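Formate dehydrogenase (Staphylococcus aureus, PDB 6TTB) catalyses the NAD-dependent oxidation of formate, giving carbon dioxide and NADH, and belongs to the D-isomer-specific 2-hydroxyacid dehydrogenase family. Local coordinates at residues V145-H150 with V272-G277; M153-L158 with A242-A247; I191-F196 with Q201-R206. All coordinates share one frame; numbering follows the deposited sequence.

Interaction 1 of 3, residues V145-H150 with V272-G277; sequences VSVAEH and VNTARG. With NAD (nicotinamide-adenine-dinucleotide), chain C.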
loop_
_atom_site.group_PDB
_atom_site.type_symbol
_atom_site.label_atom_id
_atom_site.label_comp_id
_atom_site.label_asym_id
_atom_site.label_seq_id
_atom_site.Cartn_x
_atom_site.Cartn_y
_atom_site.Cartn_z
ATOM N N VAL A 145 -2.201 3.279 16.126
ATOM C CA VAL A 145 -1.832 2.095 15.345
ATOM C C VAL A 145 -2.398 2.211 13.949
ATOM O O VAL A 145 -1.727 1.843 12.948
ATOM C CB VAL A 145 -2.342 0.815 15.938
ATOM C CG1 VAL A 145 -2.117 -0.305 14.953
ATOM C CG2 VAL A 145 -1.701 0.516 17.266
ATOM N N SER A 146 -3.665 2.642 13.910
ATOM C CA SER A 146 -4.346 2.823 12.653
ATOM C C SER A 146 -3.466 3.602 11.715
ATOM O O SER A 146 -3.341 3.231 10.535
ATOM C CB SER A 146 -5.639 3.526 12.838
ATOM O OG SER A 146 -6.455 3.384 11.690
ATOM N N VAL A 147 -2.922 4.721 12.220
ATOM C CA VAL A 147 -2.181 5.647 11.367
ATOM C C VAL A 147 -0.874 4.986 10.936
ATOM O O VAL A 147 -0.492 5.061 9.760
ATOM C CB VAL A 147 -2.004 7.028 12.046
ATOM C CG1 VAL A 147 -1.152 7.974 11.265
ATOM C CG2 VAL A 147 -3.351 7.670 12.323
ATOM N N ALA A 148 -0.292 4.161 11.782
ATOM C CA ALA A 148 0.934 3.509 11.357
ATOM C C ALA A 148 0.641 2.617 10.188
ATOM O O ALA A 148 1.364 2.667 9.165
ATOM C CB ALA A 148 1.523 2.717 12.452
ATOM N N GLU A 149 -0.427 1.792 10.339
ATOM C CA GLU A 149 -0.829 0.887 9.266
ATOM C C GLU A 149 -1.006 1.716 7.988
ATOM O O GLU A 149 -0.514 1.377 6.907
ATOM C CB GLU A 149 -2.145 0.198 9.585
ATOM C CG GLU A 149 -2.143 -0.690 10.792
ATOM C CD GLU A 149 -3.473 -1.429 11.068
ATOM O OE1 GLU A 149 -4.420 -1.221 10.316
ATOM O OE2 GLU A 149 -3.533 -2.278 12.029
ATOM N N HIS A 150 -1.742 2.814 8.088
ATOM C CA HIS A 150 -2.005 3.552 6.866
ATOM C C HIS A 150 -0.684 3.979 6.231
ATOM O O HIS A 150 -0.562 4.042 5.016
ATOM C CB HIS A 150 -2.807 4.760 7.181
ATOM C CG HIS A 150 -3.661 5.158 6.059
ATOM N ND1 HIS A 150 -4.955 4.643 5.891
ATOM C CD2 HIS A 150 -3.448 6.032 5.049
ATOM C CE1 HIS A 150 -5.504 5.220 4.833
ATOM N NE2 HIS A 150 -4.596 6.085 4.308
ATOM N N VAL A 272 5.549 10.304 2.382
ATOM C CA VAL A 272 4.292 9.882 2.950
ATOM C C VAL A 272 4.063 10.714 4.175
ATOM O O VAL A 272 4.937 10.858 5.013
ATOM C CB VAL A 272 4.237 8.385 3.279
ATOM C CG1 VAL A 272 3.130 8.050 4.265
ATOM C CG2 VAL A 272 4.006 7.607 2.038
ATOM N N ASN A 273 2.873 11.283 4.226
ATOM C CA ASN A 273 2.544 12.196 5.268
ATOM C C ASN A 273 1.105 11.939 5.676
ATOM O O ASN A 273 0.181 12.354 4.991
ATOM C CB ASN A 273 2.769 13.615 4.839
ATOM C CG ASN A 273 2.180 14.585 5.833
ATOM O OD1 ASN A 273 1.985 14.223 7.013
ATOM N ND2 ASN A 273 1.914 15.834 5.377
ATOM N N THR A 274 0.966 11.227 6.784
ATOM C CA THR A 274 -0.266 11.051 7.454
ATOM C C THR A 274 -0.233 11.769 8.828
ATOM O O THR A 274 -0.896 11.305 9.804
ATOM C CB THR A 274 -0.335 9.589 7.815
ATOM O OG1 THR A 274 0.925 9.284 8.467
ATOM C CG2 THR A 274 -0.607 8.741 6.599
ATOM N N ALA A 275 0.625 12.816 8.953
ATOM C CA ALA A 275 0.690 13.593 10.185
ATOM C C ALA A 275 -0.212 14.822 10.042
ATOM O O ALA A 275 -1.380 14.740 10.406
ATOM C CB ALA A 275 2.096 13.892 10.602
ATOM N N ARG A 276 0.259 15.920 9.443
ATOM C CA ARG A 276 -0.693 16.989 9.118
ATOM C C ARG A 276 -0.354 17.660 7.786
ATOM O O ARG A 276 0.790 17.961 7.522
ATOM C CB ARG A 276 -0.961 18.011 10.253
ATOM C CG ARG A 276 -0.715 17.526 11.672
ATOM C CD ARG A 276 -1.880 17.747 12.615
ATOM N NE ARG A 276 -1.463 17.450 14.005
ATOM C CZ ARG A 276 -1.387 18.340 15.000
ATOM N NH1 ARG A 276 -1.699 19.604 14.781
ATOM N NH2 ARG A 276 -0.946 17.972 16.196
ATOM N N GLY A 277 -1.406 17.982 7.012
ATOM C CA GLY A 277 -1.295 18.608 5.706
ATOM C C GLY A 277 -0.225 19.693 5.631
ATOM O O GLY A 277 0.569 19.703 4.675
HETATM P PA NAD C . 4.140 11.857 19.229
HETATM O O1A NAD C . 4.165 13.051 20.122
HETATM O O2A NAD C . 4.256 10.447 19.778
HETATM O O5B NAD C . 5.158 12.061 17.996
HETATM C C5B NAD C . 5.730 13.350 17.694
HETATM C C4B NAD C . 7.219 13.263 17.921
HETATM O O4B NAD C . 7.852 14.116 16.949
HETATM C C3B NAD C . 7.707 13.718 19.318
HETATM O O3B NAD C . 8.152 12.681 20.192
HETATM C C2B NAD C . 8.822 14.736 19.046
HETATM O O2B NAD C . 10.035 14.420 19.696
HETATM C C1B NAD C . 8.950 14.780 17.517
HETATM N N9A NAD C . 9.047 16.146 16.991
HETATM C C8A NAD C . 8.781 17.322 17.682
HETATM N N7A NAD C . 9.111 18.405 17.017
HETATM C C5A NAD C . 9.724 17.931 15.857
HETATM C C6A NAD C . 10.355 18.579 14.756
HETATM N N6A NAD C . 10.549 19.883 14.663
HETATM N N1A NAD C . 10.930 17.788 13.815
HETATM C C2A NAD C . 10.785 16.457 13.922
HETATM N N3A NAD C . 10.183 15.744 14.879
HETATM C C4A NAD C . 9.676 16.535 15.830
HETATM O O3 NAD C . 2.812 11.921 18.420
HETATM P PN NAD C . 2.268 10.720 17.584
HETATM O O1N NAD C . 1.213 10.063 18.435
HETATM O O2N NAD C . 3.418 9.894 17.085
HETATM O O5D NAD C . 1.586 11.522 16.352
HETATM C C5D NAD C . 2.358 11.745 15.133
HETATM C C4D NAD C . 1.620 12.758 14.329
HETATM O O4D NAD C . 0.600 12.065 13.569
HETATM C C3D NAD C . 0.912 13.815 15.209
HETATM O O3D NAD C . 1.486 15.107 15.084
HETATM C C2D NAD C . -0.561 13.741 14.794
HETATM O O2D NAD C . -1.174 14.979 14.462
HETATM C C1D NAD C . -0.592 12.818 13.589
HETATM N N1N NAD C . -1.746 11.913 13.706
HETATM C C2N NAD C . -2.698 11.848 12.643
HETATM C C3N NAD C . -3.813 10.984 12.731
HETATM C C7N NAD C . -4.662 10.687 11.494
HETATM O O7N NAD C . -5.834 10.347 11.650
HETATM N N7N NAD C . -4.098 10.779 10.273
HETATM C C4N NAD C . -4.084 10.367 14.008
HETATM C C5N NAD C . -3.147 10.472 15.059
HETATM C C6N NAD C . -2.000 11.274 14.896
#
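Val147 and Thr274 lie alongside each other, their side chains running in opposite directions, so that one valine methyl meets the threonine while the other is left for the cofactor. With CG1 anti to the backbone N (chi1 175°), Val147 lays this methyl against Thr274, 3.6 Å from CG1 to the carbonyl O and 3.7 Å to OG1. Its second branch, CG2, packs on the nicotinamide ring, 3.3 Å from C4N of NAD, the carbon that receives hydride in NAD-dependent dehydrogenases. A branched apolar residue suits a place that touches protein and cofactor. Further along the helix, the His150 ring meets CG2 of Thr274 obliquely, with CD2 at 4.2 Å; its ND1 is hydrogen-bonded to Arg160 of the second subunit.

The carbonyl of Thr274 takes a nearly straight bond from the carboxamide N7N of NAD (3.3 Å, 171°), consistent with a fixed rotation of that group. Just before Thr274, Asn273 forms an Asx turn, OD1 accepting from Ala275 N at 2.8 Å, and so shapes the loop that carries Arg276. The bent arginine chain brings NE toward O2D of the nicotinamide ribose, in a bond modelled too short to read closely, while NH1 forms a salt bridge with Asp122. The contact sets helix 144-160 against strand 269-273 and the loop that follows, with helix 198-207 touching Val147 and Ala148, and strand 242-245 hydrogen-bonded alongside Val272.

Interaction 2 of 3, residues M153-L158 with A242-A247; sequences MDLLIL and AITIHA. With NAD (nicotinamide-adenine-dinucleotide), chain C.
Leu155 rests on Ala242 and Thr244 where helix 144-160 covers a central strand of the parallel, Rossmann-type NAD-binding sheet. The contact is apolar and small, burying 105 Å² in all. The leucine divides its two methyls between residues two apart on the strand, whose CB atoms both point to the helix: CD1 lies 4.2 Å from CB of Ala242, and CD2 lies 4.5 Å from CG2 of Thr244. Alanine is short enough to let the helix lie close, and threonine offers its methyl to the leucine while keeping its hydroxyl for a polar partner. Strand 190-194 borders the same strand through backbone hydrogen bonds, and Leu207 of helix 198-207 also touches Leu155.

Among polar interactions, the hydroxyl OG1 of Thr244, anti to the backbone N (chi1 180°), is hydrogen-bonded to NE2 of His246 at 2.7 Å, while CG2 of the threonine meets the edge of the imidazole ring. This tie limits the rotation of a histidine that belongs to the cofactor pocket.

CB of Ala247 lies 3.9 Å from N3A of the adenine, and hydroxyl O3D of the nicotinamide ribose gives a weak 3.1 Å hydrogen bond to O of Ala247.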
loop_
_atom_site.group_PDB
_atom_site.type_symbol
_atom_site.label_atom_id
_atom_site.label_comp_id
_atom_site.label_asym_id
_atom_site.label_seq_id
_atom_site.Cartn_x
_atom_site.Cartn_y
_atom_site.Cartn_z
ATOM N N MET A 153 1.189 1.137 4.502
ATOM C CA MET A 153 0.410 0.805 3.306
ATOM C C MET A 153 0.776 1.772 2.185
ATOM O O MET A 153 1.118 1.353 1.055
ATOM C CB MET A 153 -1.065 0.925 3.588
ATOM C CG MET A 153 -1.933 0.745 2.417
ATOM S SD MET A 153 -3.662 1.039 2.910
ATOM C CE MET A 153 -3.726 2.843 2.893
ATOM N N ASP A 154 0.799 3.055 2.539
ATOM C CA ASP A 154 1.237 4.090 1.621
ATOM C C ASP A 154 2.635 3.806 1.087
ATOM O O ASP A 154 2.844 3.976 -0.126
ATOM C CB ASP A 154 1.143 5.481 2.240
ATOM C CG ASP A 154 -0.269 5.999 2.525
ATOM O OD1 ASP A 154 -1.199 5.472 2.032
ATOM O OD2 ASP A 154 -0.369 6.990 3.169
ATOM N N LEU A 155 3.617 3.453 1.966
ATOM C CA LEU A 155 4.949 3.088 1.439
ATOM C C LEU A 155 4.767 2.052 0.354
ATOM O O LEU A 155 5.141 2.274 -0.760
ATOM C CB LEU A 155 5.882 2.504 2.504
ATOM C CG LEU A 155 6.802 3.472 3.278
ATOM C CD1 LEU A 155 7.005 4.823 2.542
ATOM C CD2 LEU A 155 6.225 3.704 4.625
ATOM N N LEU A 156 4.083 0.959 0.690
ATOM C CA LEU A 156 3.926 -0.145 -0.213
ATOM C C LEU A 156 3.258 0.318 -1.501
ATOM O O LEU A 156 3.790 0.097 -2.553
ATOM C CB LEU A 156 3.131 -1.237 0.508
ATOM C CG LEU A 156 3.907 -1.985 1.605
ATOM C CD1 LEU A 156 2.977 -2.711 2.545
ATOM C CD2 LEU A 156 4.896 -2.972 1.016
ATOM N N ILE A 157 2.105 0.987 -1.418
ATOM C CA ILE A 157 1.374 1.404 -2.626
ATOM C C ILE A 157 2.292 2.254 -3.489
ATOM O O ILE A 157 2.290 2.162 -4.685
ATOM C CB ILE A 157 0.096 2.192 -2.249
ATOM C CG1 ILE A 157 -0.949 1.310 -1.577
ATOM C CG2 ILE A 157 -0.481 2.940 -3.457
ATOM C CD1 ILE A 157 -2.167 2.057 -1.126
ATOM N N LEU A 158 3.019 3.139 -2.861
ATOM C CA LEU A 158 3.930 4.008 -3.566
ATOM C C LEU A 158 5.067 3.216 -4.265
ATOM O O LEU A 158 5.274 3.349 -5.472
ATOM C CB LEU A 158 4.414 5.040 -2.544
ATOM C CG LEU A 158 3.745 6.444 -2.657
ATOM C CD1 LEU A 158 2.440 6.428 -3.452
ATOM C CD2 LEU A 158 3.495 7.073 -1.323
ATOM N N ALA A 242 12.612 6.761 0.882
ATOM C CA ALA A 242 11.385 7.533 1.047
ATOM C C ALA A 242 11.258 7.926 2.482
ATOM O O ALA A 242 11.919 7.337 3.324
ATOM C CB ALA A 242 10.198 6.742 0.641
ATOM N N ILE A 243 10.369 8.882 2.758
ATOM C CA ILE A 243 10.242 9.451 4.082
ATOM C C ILE A 243 8.784 9.444 4.491
ATOM O O ILE A 243 7.879 9.814 3.711
ATOM C CB ILE A 243 10.777 10.893 4.074
ATOM C CG1 ILE A 243 12.304 10.938 3.941
ATOM C CG2 ILE A 243 10.327 11.643 5.305
ATOM C CD1 ILE A 243 12.877 12.288 3.518
ATOM N N THR A 244 8.547 9.096 5.744
ATOM C CA THR A 244 7.215 9.178 6.288
ATOM C C THR A 244 7.274 10.101 7.484
ATOM O O THR A 244 8.233 10.033 8.273
ATOM C CB THR A 244 6.642 7.766 6.560
ATOM O OG1 THR A 244 5.333 7.831 7.104
ATOM C CG2 THR A 244 7.452 6.911 7.494
ATOM N N ILE A 245 6.222 10.915 7.633
ATOM C CA ILE A 245 6.162 12.019 8.593
ATOM C C ILE A 245 5.303 11.609 9.763
ATOM O O ILE A 245 4.136 11.230 9.579
ATOM C CB ILE A 245 5.519 13.232 7.921
ATOM C CG1 ILE A 245 6.140 13.514 6.548
ATOM C CG2 ILE A 245 5.463 14.416 8.841
ATOM C CD1 ILE A 245 7.194 14.546 6.474
ATOM N N HIS A 246 5.844 11.750 10.954
ATOM C CA HIS A 246 5.083 11.447 12.167
ATOM C C HIS A 246 5.352 12.502 13.203
ATOM O O HIS A 246 5.542 12.180 14.368
ATOM C CB HIS A 246 5.328 9.985 12.675
ATOM C CG HIS A 246 5.001 8.999 11.601
ATOM N ND1 HIS A 246 3.693 8.764 11.221
ATOM C CD2 HIS A 246 5.794 8.454 10.618
ATOM C CE1 HIS A 246 3.695 7.949 10.191
ATOM N NE2 HIS A 246 4.988 7.758 9.791
ATOM N N ALA A 247 5.428 13.750 12.734
ATOM C CA ALA A 247 5.759 14.895 13.564
ATOM C C ALA A 247 4.499 15.740 13.766
ATOM O O ALA A 247 3.626 15.785 12.890
ATOM C CB ALA A 247 6.845 15.692 12.878
HETATM P PA NAD C . 4.140 11.857 19.229
HETATM O O1A NAD C . 4.165 13.051 20.122
HETATM O O2A NAD C . 4.256 10.447 19.778
HETATM O O5B NAD C . 5.158 12.061 17.996
HETATM C C5B NAD C . 5.730 13.350 17.694
HETATM C C4B NAD C . 7.219 13.263 17.921
HETATM O O4B NAD C . 7.852 14.116 16.949
HETATM C C3B NAD C . 7.707 13.718 19.318
HETATM O O3B NAD C . 8.152 12.681 20.192
HETATM C C2B NAD C . 8.822 14.736 19.046
HETATM O O2B NAD C . 10.035 14.420 19.696
HETATM C C1B NAD C . 8.950 14.780 17.517
HETATM N N9A NAD C . 9.047 16.146 16.991
HETATM C C8A NAD C . 8.781 17.322 17.682
HETATM N N7A NAD C . 9.111 18.405 17.017
HETATM C C5A NAD C . 9.724 17.931 15.857
HETATM C C6A NAD C . 10.355 18.579 14.756
HETATM N N6A NAD C . 10.549 19.883 14.663
HETATM N N1A NAD C . 10.930 17.788 13.815
HETATM C C2A NAD C . 10.785 16.457 13.922
HETATM N N3A NAD C . 10.183 15.744 14.879
HETATM C C4A NAD C . 9.676 16.535 15.830
HETATM O O3 NAD C . 2.812 11.921 18.420
HETATM P PN NAD C . 2.268 10.720 17.584
HETATM O O1N NAD C . 1.213 10.063 18.435
HETATM O O2N NAD C . 3.418 9.894 17.085
HETATM O O5D NAD C . 1.586 11.522 16.352
HETATM C C5D NAD C . 2.358 11.745 15.133
HETATM C C4D NAD C . 1.620 12.758 14.329
HETATM O O4D NAD C . 0.600 12.065 13.569
HETATM C C3D NAD C . 0.912 13.815 15.209
HETATM O O3D NAD C . 1.486 15.107 15.084
HETATM C C2D NAD C . -0.561 13.741 14.794
HETATM O O2D NAD C . -1.174 14.979 14.462
HETATM C C1D NAD C . -0.592 12.818 13.589
HETATM N N1N NAD C . -1.746 11.913 13.706
HETATM C C2N NAD C . -2.698 11.848 12.643
HETATM C C3N NAD C . -3.813 10.984 12.731
HETATM C C7N NAD C . -4.662 10.687 11.494
HETATM O O7N NAD C . -5.834 10.347 11.650
HETATM N N7N NAD C . -4.098 10.779 10.273
HETATM C C4N NAD C . -4.084 10.367 14.008
HETATM C C5N NAD C . -3.147 10.472 15.059
HETATM C C6N NAD C . -2.000 11.274 14.896
#

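Interaction 3 of 3, residues I191-F196 with Q201-R206; sequences IGIFGF and QLVAER. With NAD (nicotinamide-adenine-dinucleotide), chain C.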
loop_
_atom_site.group_PDB
_atom_site.type_symbol
_atom_site.label_atom_id
_atom_site.label_comp_id
_atom_site.label_asym_id
_atom_site.label_seq_id
_atom_site.Cartn_x
_atom_site.Cartn_y
_atom_site.Cartn_z
ATOM N N ILE A 191 14.440 3.786 4.699
ATOM C CA ILE A 191 13.288 4.612 5.035
ATOM C C ILE A 191 13.618 5.550 6.185
ATOM O O ILE A 191 14.042 5.111 7.255
ATOM C CB ILE A 191 11.999 3.793 5.342
ATOM C CG1 ILE A 191 11.647 2.770 4.254
ATOM C CG2 ILE A 191 10.858 4.737 5.534
ATOM C CD1 ILE A 191 11.960 3.252 2.856
ATOM N N GLY A 192 13.284 6.835 5.994
ATOM C CA GLY A 192 13.519 7.848 7.000
ATOM C C GLY A 192 12.222 8.183 7.692
ATOM O O GLY A 192 11.211 8.437 7.020
ATOM N N ILE A 193 12.225 8.050 9.032
ATOM C CA ILE A 193 11.047 8.357 9.833
ATOM C C ILE A 193 11.282 9.705 10.479
ATOM O O ILE A 193 12.096 9.815 11.380
ATOM C CB ILE A 193 10.724 7.222 10.881
ATOM C CG1 ILE A 193 10.299 5.892 10.224
ATOM C CG2 ILE A 193 9.707 7.663 11.913
ATOM C CD1 ILE A 193 11.246 4.766 10.550
ATOM N N PHE A 194 10.593 10.729 9.969
ATOM C CA PHE A 194 10.664 12.045 10.553
ATOM C C PHE A 194 9.698 12.127 11.720
ATOM O O PHE A 194 8.510 12.274 11.524
ATOM C CB PHE A 194 10.259 13.058 9.524
ATOM C CG PHE A 194 10.310 14.472 10.017
ATOM C CD1 PHE A 194 11.541 15.100 10.271
ATOM C CD2 PHE A 194 9.135 15.199 10.193
ATOM C CE1 PHE A 194 11.576 16.412 10.723
ATOM C CE2 PHE A 194 9.166 16.532 10.567
ATOM C CZ PHE A 194 10.378 17.119 10.890
ATOM N N GLY A 195 10.222 12.007 12.953
ATOM C CA GLY A 195 9.403 12.137 14.145
ATOM C C GLY A 195 9.113 10.787 14.740
ATOM O O GLY A 195 8.311 10.011 14.221
ATOM N N PHE A 196 9.869 10.481 15.776
ATOM C CA PHE A 196 10.014 9.119 16.230
ATOM C C PHE A 196 9.327 9.049 17.567
ATOM O O PHE A 196 9.923 8.691 18.537
ATOM C CB PHE A 196 11.504 8.730 16.252
ATOM C CG PHE A 196 11.766 7.249 16.179
ATOM C CD1 PHE A 196 11.293 6.500 15.123
ATOM C CD2 PHE A 196 12.522 6.603 17.158
ATOM C CE1 PHE A 196 11.516 5.122 15.079
ATOM C CE2 PHE A 196 12.755 5.234 17.113
ATOM C CZ PHE A 196 12.244 4.490 16.071
ATOM N N GLN A 201 7.409 5.108 15.947
ATOM C CA GLN A 201 7.926 3.865 16.502
ATOM C C GLN A 201 7.060 2.658 16.090
ATOM O O GLN A 201 7.584 1.568 15.800
ATOM C CB GLN A 201 8.055 4.039 17.978
ATOM C CG GLN A 201 9.435 4.577 18.346
ATOM C CD GLN A 201 9.503 4.975 19.799
ATOM O OE1 GLN A 201 9.058 4.224 20.676
ATOM N NE2 GLN A 201 9.850 6.232 20.046
ATOM N N LEU A 202 5.745 2.878 16.026
ATOM C CA LEU A 202 4.839 1.836 15.606
ATOM C C LEU A 202 5.157 1.499 14.151
ATOM O O LEU A 202 5.060 0.345 13.710
ATOM C CB LEU A 202 3.393 2.313 15.760
ATOM C CG LEU A 202 2.860 2.324 17.192
ATOM C CD1 LEU A 202 1.587 3.219 17.317
ATOM C CD2 LEU A 202 2.566 0.943 17.626
ATOM N N VAL A 203 5.637 2.496 13.424
ATOM C CA VAL A 203 5.839 2.317 12.015
ATOM C C VAL A 203 7.128 1.564 11.852
ATOM O O VAL A 203 7.253 0.741 10.957
ATOM C CB VAL A 203 5.897 3.664 11.333
ATOM C CG1 VAL A 203 6.643 3.592 10.044
ATOM C CG2 VAL A 203 4.507 4.223 11.150
ATOM N N ALA A 204 8.085 1.820 12.752
ATOM C CA ALA A 204 9.367 1.126 12.627
ATOM C C ALA A 204 9.151 -0.358 12.841
ATOM O O ALA A 204 9.640 -1.164 12.064
ATOM C CB ALA A 204 10.422 1.696 13.529
ATOM N N GLU A 205 8.344 -0.685 13.842
ATOM C CA GLU A 205 8.153 -2.063 14.232
ATOM C C GLU A 205 7.606 -2.814 13.039
ATOM O O GLU A 205 8.091 -3.897 12.700
ATOM C CB GLU A 205 7.160 -2.161 15.391
ATOM C CG GLU A 205 7.846 -2.397 16.723
ATOM C CD GLU A 205 7.093 -1.749 17.871
ATOM O OE1 GLU A 205 5.833 -1.936 17.926
ATOM O OE2 GLU A 205 7.745 -1.025 18.703
ATOM N N ARG A 206 6.605 -2.215 12.394
ATOM C CA ARG A 206 5.968 -2.886 11.283
ATOM C C ARG A 206 6.872 -2.815 10.066
ATOM O O ARG A 206 6.811 -3.692 9.255
ATOM C CB ARG A 206 4.593 -2.326 10.957
ATOM C CG ARG A 206 3.662 -2.301 12.150
ATOM C CD ARG A 206 2.465 -1.449 11.757
ATOM N NE ARG A 206 1.419 -1.726 12.732
ATOM C CZ ARG A 206 1.657 -1.868 14.045
ATOM N NH1 ARG A 206 2.875 -1.630 14.497
ATOM N NH2 ARG A 206 0.691 -2.233 14.876
HETATM P PA NAD C . 4.140 11.857 19.229
HETATM O O1A NAD C . 4.165 13.051 20.122
HETATM O O2A NAD C . 4.256 10.447 19.778
HETATM O O5B NAD C . 5.158 12.061 17.996
HETATM C C5B NAD C . 5.730 13.350 17.694
HETATM C C4B NAD C . 7.219 13.263 17.921
HETATM O O4B NAD C . 7.852 14.116 16.949
HETATM C C3B NAD C . 7.707 13.718 19.318
HETATM O O3B NAD C . 8.152 12.681 20.192
HETATM C C2B NAD C . 8.822 14.736 19.046
HETATM O O2B NAD C . 10.035 14.420 19.696
HETATM C C1B NAD C . 8.950 14.780 17.517
HETATM N N9A NAD C . 9.047 16.146 16.991
HETATM C C8A NAD C . 8.781 17.322 17.682
HETATM N N7A NAD C . 9.111 18.405 17.017
HETATM C C5A NAD C . 9.724 17.931 15.857
HETATM C C6A NAD C . 10.355 18.579 14.756
HETATM N N6A NAD C . 10.549 19.883 14.663
HETATM N N1A NAD C . 10.930 17.788 13.815
HETATM C C2A NAD C . 10.785 16.457 13.922
HETATM N N3A NAD C . 10.183 15.744 14.879
HETATM C C4A NAD C . 9.676 16.535 15.830
HETATM O O3 NAD C . 2.812 11.921 18.420
HETATM P PN NAD C . 2.268 10.720 17.584
HETATM O O1N NAD C . 1.213 10.063 18.435
HETATM O O2N NAD C . 3.418 9.894 17.085
HETATM O O5D NAD C . 1.586 11.522 16.352
HETATM C C5D NAD C . 2.358 11.745 15.133
HETATM C C4D NAD C . 1.620 12.758 14.329
HETATM O O4D NAD C . 0.600 12.065 13.569
HETATM C C3D NAD C . 0.912 13.815 15.209
HETATM O O3D NAD C . 1.486 15.107 15.084
HETATM C C2D NAD C . -0.561 13.741 14.794
HETATM O O2D NAD C . -1.174 14.979 14.462
HETATM C C1D NAD C . -0.592 12.818 13.589
HETATM N N1N NAD C . -1.746 11.913 13.706
HETATM C C2N NAD C . -2.698 11.848 12.643
HETATM C C3N NAD C . -3.813 10.984 12.731
HETATM C C7N NAD C . -4.662 10.687 11.494
HETATM O O7N NAD C . -5.834 10.347 11.650
HETATM N N7N NAD C . -4.098 10.779 10.273
HETATM C C4N NAD C . -4.084 10.367 14.008
HETATM C C5N NAD C . -3.147 10.472 15.059
HETATM C C6N NAD C . -2.000 11.274 14.896
#
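Strand 190-194 leads through a glycine-rich turn into helix 198-207, and the backbones are closest between Phe196 and Gln201, whose CA atoms are 5.7 Å apart. There the Gln201 chain crosses Phe196 at about a right angle, its CG over one face of the phenyl ring, 3.6 Å from the centroid and 14° off the normal, in a CH-pi contact. Extended beyond CG, it carries NE2 to the carbonyl O of Phe196 (2.9 Å) in a bent bond from above the carbonyl plane; Asn221 ND2 also donates to this oxygen. Glutamine suits this place: its stem covers the ring while its amide serves the backbone. The ring edge takes CB of Ala204, 3.9 Å from CE1.

Ile193 points from the strand to the helix: CG1 lies 4.3 Å from CG1 of Val203, and CD1 faces Ala204. C2A of the adenine lies over one face of the Phe194 ring, and near N3A, Gly195 has phi 103°, where a side chain would crowd the preceding carbonyl O. Gly195, Gly197 and Gly200 fit the GxGxxG fingerprint of Rossmann folds. The contact opens the beta-alpha-beta unit completed by strand 213-217, whose His216 stacks on Phe196; strand 242-245 flanks strand 190-194, and helix 144-160 touches Leu202.

How the interactions relate
All three contacts are largely buried and adjoin one NAD molecule, but interaction 1 lies nearest the middle of the chain and interaction 3 farthest out, with Gln201 partly exposed. Interactions 1 and 2 share helix 144-160, also part of the subunit interface, while interaction 3 uses the neighbouring helix 198-207. Their strands are consecutive in one parallel sheet, 242-245 lying between 269-273 and 190-194. Chemistry follows position. Interaction 1 serves the nicotinamide end; interaction 2 is sparse apolar packing between helix and sheet, with Ala247 reaching NAD at the strand's outlet; interaction 3, the most extensive, adds a CH-pi contact and a side-chain-to-backbone bond at the turn, while Phe194 meets the adenine.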